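Long-range contact in phytase (Debaryomyces castellii, PDB 2GFI), which hydrolyses phosphate esters of phytate (inositol hexakisphosphate), releasing phosphate, as a 3-phytase of the histidine acid phosphatase family: residues Phe212-Asn217 against Tyr293-Gly298. Numbering follows the deposited sequence.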
loop_
_atom_site.group_PDB
_atom_site.type_symbol
_atom_site.label_atom_id
_atom_site.label_comp_id
_atom_site.label_asym_id
_atom_site.label_seq_id
_atom_site.Cartn_x
_atom_site.Cartn_y
_atom_site.Cartn_z
ATOM N N PHE A 212 -2.937 -47.546 7.728
ATOM C CA PHE A 212 -1.702 -48.339 7.809
ATOM C C PHE A 212 -1.032 -48.530 6.472
ATOM O O PHE A 212 0.184 -48.613 6.419
ATOM C CB PHE A 212 -1.937 -49.678 8.542
ATOM C CG PHE A 212 -2.463 -49.491 9.953
ATOM C CD1 PHE A 212 -1.850 -48.577 10.820
ATOM C CD2 PHE A 212 -3.588 -50.174 10.396
ATOM C CE1 PHE A 212 -2.335 -48.364 12.094
ATOM C CE2 PHE A 212 -4.086 -49.966 11.698
ATOM C CZ PHE A 212 -3.456 -49.062 12.536
ATOM N N ASN A 213 -1.816 -48.578 5.395
ATOM C CA ASN A 213 -1.261 -48.727 4.040
ATOM C C ASN A 213 -0.793 -47.443 3.384
ATOM O O ASN A 213 -0.278 -47.460 2.270
ATOM C CB ASN A 213 -2.248 -49.469 3.139
ATOM C CG ASN A 213 -2.605 -50.837 3.699
ATOM O OD1 ASN A 213 -1.824 -51.426 4.452
ATOM N ND2 ASN A 213 -3.786 -51.338 3.358
ATOM N N TYR A 214 -0.971 -46.330 4.080
ATOM C CA TYR A 214 -0.552 -45.041 3.580
ATOM C C TYR A 214 0.931 -44.878 3.853
ATOM O O TYR A 214 1.374 -44.900 4.991
ATOM C CB TYR A 214 -1.376 -43.912 4.203
ATOM C CG TYR A 214 -0.819 -42.526 3.983
ATOM C CD1 TYR A 214 -0.639 -42.016 2.693
ATOM C CD2 TYR A 214 -0.474 -41.710 5.076
ATOM C CE1 TYR A 214 -0.111 -40.714 2.497
ATOM C CE2 TYR A 214 0.047 -40.427 4.896
ATOM C CZ TYR A 214 0.222 -39.937 3.600
ATOM O OH TYR A 214 0.730 -38.677 3.409
ATOM N N ASN A 215 1.701 -44.743 2.786
ATOM C CA ASN A 215 3.103 -44.462 2.935
ATOM C C ASN A 215 3.395 -43.059 2.391
ATOM O O ASN A 215 3.447 -42.859 1.174
ATOM C CB ASN A 215 3.930 -45.555 2.233
ATOM C CG ASN A 215 5.408 -45.349 2.387
ATOM O OD1 ASN A 215 5.874 -44.608 3.265
ATOM N ND2 ASN A 215 6.173 -46.005 1.528
ATOM N N GLU A 216 3.572 -42.089 3.297
ATOM C CA GLU A 216 3.844 -40.706 2.884
ATOM C C GLU A 216 5.127 -40.620 2.095
ATOM O O GLU A 216 5.286 -39.733 1.257
ATOM C CB GLU A 216 3.863 -39.732 4.067
ATOM C CG GLU A 216 4.873 -40.035 5.158
ATOM C CD GLU A 216 4.984 -38.903 6.165
ATOM O OE1 GLU A 216 3.959 -38.173 6.367
ATOM O OE2 GLU A 216 6.093 -38.730 6.758
ATOM N N ASN A 217 6.037 -41.556 2.346
ATOM C CA ASN A 217 7.308 -41.558 1.637
ATOM C C ASN A 217 7.371 -42.443 0.409
ATOM O O ASN A 217 8.436 -42.629 -0.161
ATOM C CB ASN A 217 8.451 -41.846 2.597
ATOM C CG ASN A 217 8.554 -40.794 3.671
ATOM O OD1 ASN A 217 8.442 -41.093 4.871
ATOM N ND2 ASN A 217 8.719 -39.541 3.256
ATOM N N TYR A 293 3.344 -35.292 -3.770
ATOM C CA TYR A 293 3.545 -36.738 -3.883
ATOM C C TYR A 293 3.374 -37.508 -2.578
ATOM O O TYR A 293 3.197 -38.732 -2.584
ATOM C CB TYR A 293 4.899 -37.060 -4.523
ATOM C CG TYR A 293 4.890 -36.889 -6.013
ATOM C CD1 TYR A 293 4.264 -37.838 -6.826
ATOM C CD2 TYR A 293 5.492 -35.753 -6.624
ATOM C CE1 TYR A 293 4.231 -37.693 -8.189
ATOM C CE2 TYR A 293 5.465 -35.595 -7.988
ATOM C CZ TYR A 293 4.837 -36.579 -8.769
ATOM O OH TYR A 293 4.800 -36.491 -10.122
ATOM N N SER A 294 3.431 -36.784 -1.472
ATOM C CA SER A 294 3.273 -37.370 -0.156
ATOM C C SER A 294 1.877 -37.177 0.393
ATOM O O SER A 294 1.295 -38.106 0.932
ATOM C CB SER A 294 4.288 -36.745 0.795
ATOM O OG SER A 294 5.536 -36.784 0.151
ATOM N N ASN A 295 1.349 -35.961 0.260
ATOM C CA ASN A 295 0.112 -35.578 0.943
ATOM C C ASN A 295 -1.064 -35.297 0.037
ATOM O O ASN A 295 -2.127 -34.937 0.527
ATOM C CB ASN A 295 0.324 -34.333 1.797
ATOM C CG ASN A 295 1.541 -34.420 2.669
ATOM O OD1 ASN A 295 1.889 -35.491 3.148
ATOM N ND2 ASN A 295 2.195 -33.270 2.899
ATOM N N SER A 296 -0.866 -35.420 -1.265
ATOM C CA SER A 296 -1.919 -35.120 -2.199
ATOM C C SER A 296 -2.046 -36.226 -3.250
ATOM O O SER A 296 -1.638 -37.365 -3.020
ATOM C CB SER A 296 -1.653 -33.755 -2.832
ATOM O OG SER A 296 -2.828 -33.220 -3.401
ATOM N N ALA A 297 -2.598 -35.894 -4.403
ATOM C CA ALA A 297 -2.988 -36.886 -5.392
ATOM C C ALA A 297 -1.817 -37.665 -6.004
ATOM O O ALA A 297 -2.027 -38.654 -6.711
ATOM C CB ALA A 297 -3.849 -36.226 -6.492
ATOM N N GLY A 298 -0.598 -37.213 -5.746
ATOM C CA GLY A 298 0.603 -37.960 -6.143
ATOM C C GLY A 298 0.655 -39.287 -5.408
ATOM O O GLY A 298 1.185 -40.256 -5.907
HETATM O O HOH W 1 4.256 -40.598 -1.007
#
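Tyr214 meets Ser294 and Asn295, and Glu216 meets Ser294, where the loop between strand 189-194 and helix 220-223 of the histidine phosphatase fold reaches the last turn of helix 277-295. The main direct polar link is a hydrogen bond from Tyr214 OH to Ser294 O, 2.6 Å long. CG of Tyr214 lies anti to the backbone N (chi1 167°), beside the carbonyl carbon. Ser294 O sits at the ring edge, in plane, while the hydroxyl stands above the carbonyl plane of Ser294. A phenylalanine in place of Tyr214 would probably leave Ser294 O, at the end of the helix, without this donor. Asn295 OD1 lies 3.4 Å from Tyr214 OH, but the pair is not aligned for a hydrogen bond. Asn295 ND2 bonds to Glu337 OE2, and the Asn295 side chain is about 6 Å from that of Asp333, the predicted proton donor.

Glu216 N lies 3.9 Å above one face of the Tyr214 ring, over its centre. Ile338, Thr302 and Ile305 also touch Tyr214.

An Asx turn shapes the loop, with Asn217 N donating to Asn215 OD1. A water bridges Glu216 O and Tyr293 O. Ser294 OG bonds to Asp290 O within its own helix, while Ser294 CB packs 3.2 Å from Glu216 O.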